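Local coordinates for Lys-gingipain W83 (Porphyromonas gingivalis, PDB 6I9A), which cleaves proteins with a strong preference for lysine at P1 as a secreted cysteine endopeptidase, a suspected virulence factor in periodontal disease, at residues 243-248 against 326-331. Sequence-based numbering, arbitrary orientation.
Sequences LAIGNC and NSIMWA. With H8E (benzyl-N-[(2S)-1-[[(3S)-7-amino-1-(benzylamino)-1,2-dioxoheptan-3-yl]amino]-5-(2-methyl-2-phenylhydrazinyl)-1,5-dioxopentan-2-yl]carbamate), chain I.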
loop_
_atom_site.group_PDB
_atom_site.type_symbol
_atom_site.label_atom_id
_atom_site.label_comp_id
_atom_site.label_asym_id
_atom_site.label_seq_id
_atom_site.Cartn_x
_atom_site.Cartn_y
_atom_site.Cartn_z
ATOM N N LEU A 243 4.220 0.032 8.101
ATOM C CA LEU A 243 3.325 -0.859 7.358
ATOM C C LEU A 243 3.250 -2.157 8.171
ATOM O O LEU A 243 4.297 -2.671 8.596
ATOM C CB LEU A 243 3.966 -1.157 5.998
ATOM C CG LEU A 243 3.322 -2.325 5.218
ATOM C CD1 LEU A 243 1.848 -2.072 4.875
ATOM C CD2 LEU A 243 4.088 -2.582 3.934
ATOM N N ALA A 244 2.041 -2.662 8.416
ATOM C CA ALA A 244 1.902 -3.974 9.077
ATOM C C ALA A 244 1.180 -4.906 8.130
ATOM O O ALA A 244 0.245 -4.494 7.403
ATOM C CB ALA A 244 1.164 -3.833 10.389
ATOM N N ILE A 245 1.592 -6.172 8.172
ATOM C CA ILE A 245 0.965 -7.240 7.337
ATOM C C ILE A 245 0.637 -8.399 8.266
ATOM O O ILE A 245 1.541 -8.966 8.932
ATOM C CB ILE A 245 1.904 -7.695 6.208
ATOM C CG1 ILE A 245 2.252 -6.493 5.315
ATOM C CG2 ILE A 245 1.232 -8.833 5.402
ATOM C CD1 ILE A 245 3.090 -6.852 4.087
ATOM N N GLY A 246 -0.641 -8.741 8.336
ATOM C CA GLY A 246 -1.111 -9.898 9.100
ATOM C C GLY A 246 -1.460 -11.023 8.131
ATOM O O GLY A 246 -2.483 -10.955 7.434
ATOM N N ASN A 247 -0.534 -11.979 7.981
ATOM C CA ASN A 247 -0.808 -13.193 7.192
ATOM C C ASN A 247 -1.459 -14.203 8.137
ATOM O O ASN A 247 -0.790 -15.018 8.802
ATOM C CB ASN A 247 0.457 -13.728 6.568
ATOM C CG ASN A 247 1.046 -12.794 5.527
ATOM O OD1 ASN A 247 2.165 -12.292 5.658
ATOM N ND2 ASN A 247 0.271 -12.534 4.461
ATOM N N CYS A 248 -2.780 -14.037 8.293
ATOM C CA CYS A 248 -3.571 -14.701 9.347
ATOM C C CYS A 248 -5.030 -14.496 9.047
ATOM O O CYS A 248 -5.403 -13.663 8.205
ATOM C CB CYS A 248 -3.214 -14.178 10.743
ATOM S SG CYS A 248 -3.429 -12.392 10.951
ATOM N N ASN A 326 0.099 -1.402 -2.187
ATOM C CA ASN A 326 -0.807 -2.302 -2.917
ATOM C C ASN A 326 -0.019 -3.344 -3.673
ATOM O O ASN A 326 -0.477 -4.496 -3.764
ATOM C CB ASN A 326 -1.681 -1.528 -3.916
ATOM C CG ASN A 326 -3.045 -1.237 -3.338
ATOM O OD1 ASN A 326 -3.310 -0.150 -2.802
ATOM N ND2 ASN A 326 -3.958 -2.208 -3.432
ATOM N N SER A 327 1.128 -2.999 -4.274
ATOM C CA SER A 327 1.862 -3.969 -5.077
ATOM C C SER A 327 2.397 -5.122 -4.232
ATOM O O SER A 327 2.624 -6.205 -4.776
ATOM C CB SER A 327 2.977 -3.295 -5.873
ATOM O OG SER A 327 4.063 -2.923 -5.040
ATOM N N ILE A 328 2.661 -4.915 -2.946
ATOM C CA ILE A 328 3.150 -6.028 -2.068
ATOM C C ILE A 328 2.036 -7.067 -1.994
ATOM O O ILE A 328 2.271 -8.279 -2.135
ATOM C CB ILE A 328 3.554 -5.503 -0.684
ATOM C CG1 ILE A 328 4.716 -4.504 -0.811
ATOM C CG2 ILE A 328 3.894 -6.649 0.245
ATOM C CD1 ILE A 328 5.051 -3.802 0.490
ATOM N N MET A 329 0.787 -6.596 -1.748
ATOM C CA MET A 329 -0.370 -7.507 -1.676
ATOM C C MET A 329 -0.613 -8.204 -3.018
ATOM O O MET A 329 -0.878 -9.394 -3.064
ATOM C CB MET A 329 -1.591 -6.702 -1.227
ATOM C CG MET A 329 -2.848 -7.555 -1.078
ATOM S SD MET A 329 -4.249 -6.626 -0.457
ATOM C CE MET A 329 -4.857 -5.834 -1.953
ATOM N N TRP A 330 -0.486 -7.437 -4.107
ATOM C CA TRP A 330 -0.674 -7.948 -5.464
ATOM C C TRP A 330 0.305 -9.093 -5.708
ATOM O O TRP A 330 -0.072 -10.156 -6.193
ATOM C CB TRP A 330 -0.399 -6.795 -6.441
ATOM C CG TRP A 330 -0.711 -7.158 -7.858
ATOM C CD1 TRP A 330 0.130 -7.729 -8.761
ATOM C CD2 TRP A 330 -1.926 -6.893 -8.540
ATOM N NE1 TRP A 330 -0.527 -7.861 -9.989
ATOM C CE2 TRP A 330 -1.781 -7.347 -9.868
ATOM C CE3 TRP A 330 -3.130 -6.329 -8.143
ATOM C CZ2 TRP A 330 -2.828 -7.237 -10.809
ATOM C CZ3 TRP A 330 -4.148 -6.220 -9.057
ATOM C CH2 TRP A 330 -3.992 -6.675 -10.363
ATOM N N ALA A 331 1.591 -8.892 -5.401
ATOM C CA ALA A 331 2.624 -9.915 -5.611
ATOM C C ALA A 331 2.302 -11.174 -4.803
ATOM O O ALA A 331 2.485 -12.294 -5.295
ATOM C CB ALA A 331 3.990 -9.347 -5.213
HETATM C CAQ H8E I . -8.722 -17.182 16.235
HETATM C CAK H8E I . -8.391 -16.780 17.546
HETATM C CAH H8E I . -7.414 -17.474 18.262
HETATM C CAL H8E I . -6.765 -18.576 17.714
HETATM C CAR H8E I . -7.125 -18.958 16.430
HETATM C CBO H8E I . -8.053 -18.272 15.660
HETATM C CBA H8E I . -8.376 -18.775 14.382
HETATM N NBE H8E I . -7.485 -18.275 13.322
HETATM C CBL H8E I . -7.154 -19.013 12.226
HETATM O OAE H8E I . -7.495 -20.197 12.117
HETATM C CBN H8E I . -6.333 -18.296 11.159
HETATM O OAG H8E I . -5.740 -17.258 11.586
HETATM C CBS H8E I . -5.453 -19.292 10.340
HETATM C CBB H8E I . -4.281 -18.613 9.622
HETATM C CAY H8E I . -3.353 -19.608 8.921
HETATM C CAX H8E I . -2.322 -18.973 7.982
HETATM C CAW H8E I . -1.217 -18.250 8.742
HETATM N NAB H8E I . -0.237 -17.690 7.763
HETATM N NBG H8E I . -6.225 -20.096 9.384
HETATM C C H8E I . -6.319 -21.425 9.367
HETATM O O H8E I . -5.815 -22.189 10.180
HETATM C CA H8E I . -7.299 -21.933 8.318
HETATM N N H8E I . -7.036 -23.316 7.930
HETATM C CBK H8E I . -5.930 -23.679 7.234
HETATM O OAD H8E I . -5.039 -22.843 7.019
HETATM O OBI H8E I . -5.895 -24.900 6.855
HETATM C CBD H8E I . -4.689 -25.406 6.174
HETATM C CBP H8E I . -4.730 -26.862 6.041
HETATM C CAS H8E I . -5.130 -27.486 4.859
HETATM C CAM H8E I . -5.159 -28.905 4.700
HETATM C CAI H8E I . -4.828 -29.654 5.842
HETATM C CAN H8E I . -4.497 -29.030 7.035
HETATM C CAT H8E I . -4.439 -27.652 7.155
HETATM C CB H8E I . -8.732 -21.835 8.868
HETATM C CG H8E I . -8.949 -22.663 10.163
HETATM C CD H8E I . -10.212 -22.254 10.861
HETATM O OE1 H8E I . -11.299 -22.715 10.511
HETATM N NE2 H8E I . -10.006 -21.319 11.806
HETATM N NBT H8E I . -11.061 -20.675 12.471
HETATM C CAA H8E I . -11.071 -19.208 12.226
HETATM C CBQ H8E I . -11.395 -21.238 13.741
HETATM C CAU H8E I . -11.984 -20.474 14.760
HETATM C CAO H8E I . -12.350 -21.069 15.964
HETATM C CAJ H8E I . -12.124 -22.424 16.169
HETATM C CAP H8E I . -11.505 -23.186 15.189
HETATM C CAV H8E I . -11.161 -22.601 13.969
#
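The backbone O of Asn247 accepts a 2.9 Å hydrogen bond from NAB, the amine at the end of the lysine-like arm of the inhibitor KYT-36, consistent with this end of strand 242-247 lining the pocket for the P1 lysine. Asp288 OD2, on helix 285-293, and Thr214 OG1 are among the inhibitor's other hydrogen-bonding partners. The amide of Asn247 is gripped at both ends, OD1 by Asn212 and ND2 by Tyr357, which would hold its rotation. Cys248 immediately precedes the nucleophile Cys249.

Further back along the strand, Leu243 and Ile245 face helix 325-342, and here the contact is wholly apolar. Ile328 serves two partners with its two branches. Its CD1 meets Leu243 CD2 tip to tip at 3.8 Å, while its CG2 lies 3.9 Å from Ile245 CD1, the two isoleucines crossing at a slant. Ile245 holds CG1 beside its backbone N (chi1 -59°) and extends CD1 from there (chi2 -175°), which carries the methyl out to the helix. Phe210 touches both Leu243 and Ile245 from the neighbouring strand 210-214, and Trp291 of helix 285-293 packs on Ile245.

Within the C25 catalytic domain, helix 325-342 is thereby packed on a face of the six-stranded mixed sheet. No hydrogen bond joins the two segments, and only 93 Å² is buried between them; three buried aliphatic side chains meet through methyl groups, so the direct contact rests on dispersion and exclusion of water, whereas the polar bond that this strand makes to the inhibitor is at its C-terminal end.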